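Side-chain contacts in V-type ATP synthase alpha chain (Nanoarchaeum equitans Kin4-M, PDB 5BN3), which belongs to the V/A-type ATP synthase subunit A family, P-loop proteins of a rotary assembly, and holds ADP in this model: residues Val231-Ile236 with Ile376-Pro381; Val245-Cys250 with Asn255-Val260. One frame throughout, in Å; residues are numbered along the deposited sequence.

Contact 1: residues Val231-Ile236 with Ile376-Pro381; sequences VLNQQI and IGAVSP. With ADP (adenosine-5'-diphosphate), chain C.
Asn233 reaches from helix 231-236 to the strand at Ile376 and Ala378, and its amide does the touching. Its CB points toward the strand, and at CG the amide splits into OD1 and ND2. OD1 lies 3.5 Å from CG2 of Ile376 and accepts a hydrogen bond from ND2 of Asn318; ND2 passes 3.9 Å from CB of Ala378 and bonds back to the carbonyl O of Lys229, one turn earlier. With both polar atoms engaged, the amide is held in its rotation, which suits asparagine to a buried site between apolar neighbours. The small methyl of Ala378 suits the place, taking up little room beside the amide. One turn on, CD1 of Ile236 meets the same CG2 of Ile376 at 4.4 Å, a loose apolar contact. At the other end Val231 faces the nucleotide: its backbone N donates a hydrogen bond to O1A of ADP at 2.8 Å, nearly straight at 165°, while CG1, anti to the backbone N (chi1 170°), lies 3.4 Å from N7 of the adenine. Segment 231-236, in helix 229-239 whose first residues complete the P-loop, runs almost antiparallel (167°) to strand 376-379, part of strand 370-379 between parallel strands 218-222 and 314-320; Trp402 covers Ile236 and Ile376.

Contact 2: residues Val245-Cys250 with Asn255-Val260; sequences VIYIGC and NEMTEV
Gly249 on the strand and Met257 on the helix bring the two backbones nearest, with their CA atoms 7.0 Å apart. Residues 245-250 are extended throughout, whereas 255-260 are helical, with Glu259 N bonded to the carbonyl O of Asn255 at 2.8 Å. Four residues separate the segments, so the chain turns quickly from strand into helix and lays the helix against the strand it has just left.

Met257 carries the contact from the helix side. Its CB does not aim directly at the strand; the bends at chi2 (-75°) and chi3 (89°) fold the thioether across to it. SD settles over the backbone of Gly249, 3.8 Å from its CA, on the side where a CB would have projected, so the lack of a side chain makes room for the sulfur. The terminal methyl turns to Tyr247: CE is 3.5 Å from CE1 and 3.7 Å from CD1, approaching the ring obliquely. Tyr247 has CG anti to its own backbone nitrogen (chi1 -162°), which carries the ring out from the sheet toward the helix. A flexible, unbranched methionine suits this place because it can fit both a bare backbone and a flat ring. The phenol OH has a weak hydrogen bond with OD2 of Asp320, giving the buried polar end a partner.

Strand 244-250 lies between the parallel strands 280-285 and 314-320, and helix 254-263 opens the beta-alpha-beta crossover to 280-285. Met257 also packs on Ala284 of that strand and on Pro101 of the NEQ263 chain.

How the contacts relate
Contacts 1 and 2 lie about 11 Å apart, centre to centre, on the same sheet of the nucleotide-binding domain, and contact 2 is nested in the long loop that contact 1 closes. Helix 229-239 joins them directly: CB of Asn233 is 3.9 Å from CE2 of Tyr247, and CG of Gln234 is 3.8 Å from its OH. On the side of helix 254-263, NE2 of Gln234 packs 3.8 Å from CG2 of Val260. Contact 1 reaches ADP directly through Val231. Contact 2 does not touch the nucleotide, the Tyr247 side chain being about 7 Å from both ADP and a magnesium ion; the Ala378 side chain is likewise about 7 Å from a magnesium ion.

Contact 1: residues Val231-Ile236 with Ile376-Pro381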
# COMPACT_ATOMS: atom_id res chain seq x y z
N VAL A 231 15.72 27.87 4.39
CA VAL A 231 16.13 29.15 3.82
C VAL A 231 14.94 30.10 3.72
O VAL A 231 15.06 31.28 4.05
CB VAL A 231 16.79 28.96 2.43
CG1 VAL A 231 16.98 30.31 1.75
CG2 VAL A 231 18.12 28.25 2.57
N LEU A 232 13.80 29.58 3.29
CA LEU A 232 12.60 30.40 3.16
C LEU A 232 12.17 30.97 4.51
O LEU A 232 11.85 32.15 4.60
CB LEU A 232 11.45 29.60 2.54
CG LEU A 232 10.19 30.43 2.28
CD1 LEU A 232 10.51 31.57 1.33
CD2 LEU A 232 9.06 29.58 1.73
N ASN A 233 12.17 30.14 5.54
CA ASN A 233 11.81 30.61 6.88
C ASN A 233 12.83 31.61 7.44
O ASN A 233 12.45 32.57 8.11
CB ASN A 233 11.63 29.43 7.84
CG ASN A 233 10.21 28.91 7.86
OD1 ASN A 233 9.37 29.39 8.62
ND2 ASN A 233 9.92 27.92 7.01
N GLN A 234 14.11 31.38 7.15
CA GLN A 234 15.16 32.30 7.58
C GLN A 234 15.06 33.64 6.86
O GLN A 234 15.33 34.68 7.45
CB GLN A 234 16.55 31.68 7.36
CG GLN A 234 16.92 30.59 8.36
CD GLN A 234 18.27 29.96 8.08
OE1 GLN A 234 18.86 30.16 7.01
NE2 GLN A 234 18.78 29.19 9.04
N GLN A 235 14.68 33.60 5.59
CA GLN A 235 14.44 34.82 4.82
C GLN A 235 13.30 35.63 5.42
O GLN A 235 13.38 36.86 5.51
CB GLN A 235 14.13 34.49 3.36
CG GLN A 235 15.34 34.10 2.54
CD GLN A 235 16.41 35.16 2.53
OE1 GLN A 235 17.42 35.05 3.22
NE2 GLN A 235 16.20 36.21 1.74
N ILE A 236 12.24 34.94 5.81
CA ILE A 236 11.13 35.59 6.49
C ILE A 236 11.60 36.16 7.82
O ILE A 236 11.33 37.31 8.14
CB ILE A 236 9.95 34.62 6.71
CG1 ILE A 236 9.39 34.15 5.36
CG2 ILE A 236 8.86 35.27 7.53
CD1 ILE A 236 8.32 33.09 5.48
N ILE A 376 4.30 30.62 11.05
CA ILE A 376 4.72 29.90 9.85
C ILE A 376 5.29 28.54 10.26
O ILE A 376 6.30 28.48 10.96
CB ILE A 376 5.80 30.68 9.07
CG1 ILE A 376 5.38 32.14 8.88
CG2 ILE A 376 6.07 30.02 7.72
CD1 ILE A 376 4.10 32.32 8.09
N GLY A 377 4.63 27.47 9.84
CA GLY A 377 5.08 26.13 10.18
C GLY A 377 5.61 25.34 8.99
O GLY A 377 4.87 25.04 8.05
N ALA A 378 6.89 25.00 9.04
CA ALA A 378 7.48 24.14 8.02
C ALA A 378 7.08 22.69 8.28
O ALA A 378 6.94 22.27 9.43
CB ALA A 378 8.99 24.28 8.02
N VAL A 379 6.87 21.93 7.21
CA VAL A 379 6.51 20.52 7.33
C VAL A 379 7.45 19.69 6.47
O VAL A 379 7.81 20.10 5.36
CB VAL A 379 5.05 20.27 6.89
CG1 VAL A 379 4.63 18.85 7.25
CG2 VAL A 379 4.11 21.26 7.53
N SER A 380 7.86 18.53 6.98
CA SER A 380 8.82 17.69 6.28
C SER A 380 8.23 16.33 5.92
O SER A 380 8.58 15.32 6.54
CB SER A 380 10.07 17.48 7.13
OG SER A 380 10.59 18.72 7.60
N PRO A 381 7.35 16.29 4.90
CA PRO A 381 6.68 15.05 4.52
C PRO A 381 7.65 13.98 4.02
O PRO A 381 8.53 14.28 3.20
CB PRO A 381 5.76 15.48 3.38
CG PRO A 381 6.41 16.70 2.81
CD PRO A 381 7.02 17.40 3.99
PB ADP C . 15.21 22.17 3.28
O1B ADP C . 13.86 22.17 2.61
O2B ADP C . 15.27 22.95 4.57
O3B ADP C . 15.85 20.81 3.34
PA ADP C . 17.10 24.23 2.60
O1A ADP C . 16.31 25.40 3.11
O2A ADP C . 18.26 23.70 3.41
O3A ADP C . 16.10 23.02 2.23
O5' ADP C . 17.64 24.62 1.13
C5' ADP C . 18.27 23.63 0.32
C4' ADP C . 19.25 24.29 -0.64
O4' ADP C . 18.57 25.19 -1.52
C3' ADP C . 20.28 25.08 0.14
O3' ADP C . 21.60 24.67 -0.24
C2' ADP C . 20.04 26.52 -0.24
O2' ADP C . 21.27 27.22 -0.47
C1' ADP C . 19.21 26.47 -1.51
N9 ADP C . 18.19 27.55 -1.49
C8 ADP C . 16.95 27.47 -0.97
N7 ADP C . 16.29 28.64 -1.11
C5 ADP C . 17.11 29.50 -1.75
C6 ADP C . 17.03 30.91 -2.21
N6 ADP C . 15.91 31.65 -2.03
N1 ADP C . 18.13 31.41 -2.83
C2 ADP C . 19.24 30.69 -3.01
N3 ADP C . 19.38 29.41 -2.62
C4 ADP C . 18.37 28.77 -1.99

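Contact 2: residues Val245-Cys250 with Asn255-Val260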
# COMPACT_ATOMS: atom_id res chain seq x y z
N VAL A 245 10.65 38.69 16.08
CA VAL A 245 10.76 37.44 15.34
C VAL A 245 11.22 36.32 16.26
O VAL A 245 12.23 36.45 16.95
CB VAL A 245 11.75 37.57 14.16
CG1 VAL A 245 11.96 36.22 13.49
CG2 VAL A 245 11.25 38.58 13.15
N ILE A 246 10.47 35.22 16.28
CA ILE A 246 10.87 34.05 17.05
C ILE A 246 11.11 32.87 16.12
O ILE A 246 10.19 32.40 15.45
CB ILE A 246 9.80 33.68 18.09
CG1 ILE A 246 9.63 34.83 19.07
CG2 ILE A 246 10.18 32.40 18.82
CD1 ILE A 246 8.36 34.76 19.86
N TYR A 247 12.36 32.40 16.06
CA TYR A 247 12.69 31.26 15.22
C TYR A 247 12.84 30.01 16.08
O TYR A 247 13.73 29.93 16.93
CB TYR A 247 13.98 31.52 14.43
CG TYR A 247 14.15 30.58 13.26
CD1 TYR A 247 14.71 29.32 13.42
CD2 TYR A 247 13.75 30.96 11.98
CE1 TYR A 247 14.86 28.46 12.35
CE2 TYR A 247 13.90 30.11 10.91
CZ TYR A 247 14.45 28.86 11.10
OH TYR A 247 14.60 28.02 10.02
N ILE A 248 11.97 29.03 15.85
CA ILE A 248 12.05 27.77 16.57
C ILE A 248 12.70 26.69 15.71
O ILE A 248 12.11 26.23 14.73
CB ILE A 248 10.66 27.27 17.01
CG1 ILE A 248 9.88 28.41 17.68
CG2 ILE A 248 10.79 26.09 17.96
CD1 ILE A 248 8.49 28.00 18.15
N GLY A 249 13.92 26.30 16.07
CA GLY A 249 14.57 25.17 15.45
C GLY A 249 14.12 23.90 16.14
O GLY A 249 14.71 23.48 17.14
N CYS A 250 13.07 23.28 15.60
CA CYS A 250 12.49 22.09 16.21
C CYS A 250 13.00 20.83 15.52
O CYS A 250 12.51 20.45 14.46
CB CYS A 250 10.96 22.16 16.13
SG CYS A 250 10.09 20.76 16.88
N ASN A 255 23.92 23.39 12.92
CA ASN A 255 24.58 24.40 12.10
C ASN A 255 23.64 25.51 11.61
O ASN A 255 24.09 26.63 11.36
CB ASN A 255 25.27 23.75 10.90
CG ASN A 255 26.66 23.24 11.23
OD1 ASN A 255 27.34 23.77 12.11
ND2 ASN A 255 27.09 22.21 10.51
N GLU A 256 22.36 25.19 11.48
CA GLU A 256 21.39 26.17 10.99
C GLU A 256 21.05 27.21 12.06
O GLU A 256 20.76 28.36 11.74
CB GLU A 256 20.13 25.46 10.47
CG GLU A 256 20.38 24.72 9.16
CD GLU A 256 19.39 23.60 8.91
OE1 GLU A 256 18.52 23.36 9.78
OE2 GLU A 256 19.48 22.96 7.84
N MET A 257 21.10 26.80 13.32
CA MET A 257 20.97 27.74 14.42
C MET A 257 22.22 28.61 14.52
O MET A 257 22.14 29.82 14.71
CB MET A 257 20.74 26.99 15.74
CG MET A 257 19.55 26.04 15.73
SD MET A 257 17.95 26.87 15.85
CE MET A 257 17.57 27.15 14.12
N THR A 258 23.38 27.97 14.37
CA THR A 258 24.66 28.66 14.39
C THR A 258 24.76 29.68 13.26
O THR A 258 25.32 30.77 13.43
CB THR A 258 25.83 27.66 14.28
OG1 THR A 258 25.64 26.59 15.21
CG2 THR A 258 27.15 28.35 14.56
N GLU A 259 24.22 29.33 12.09
CA GLU A 259 24.19 30.23 10.94
C GLU A 259 23.48 31.54 11.26
O GLU A 259 23.97 32.63 10.92
CB GLU A 259 23.51 29.54 9.75
CG GLU A 259 23.02 30.50 8.66
CD GLU A 259 24.14 30.98 7.74
OE1 GLU A 259 25.30 30.59 7.95
OE2 GLU A 259 23.84 31.75 6.80
N VAL A 260 22.33 31.44 11.92
CA VAL A 260 21.58 32.62 12.34
C VAL A 260 22.39 33.46 13.32
O VAL A 260 22.43 34.69 13.21
CB VAL A 260 20.23 32.22 12.97
CG1 VAL A 260 19.50 33.45 13.49
CG2 VAL A 260 19.36 31.49 11.96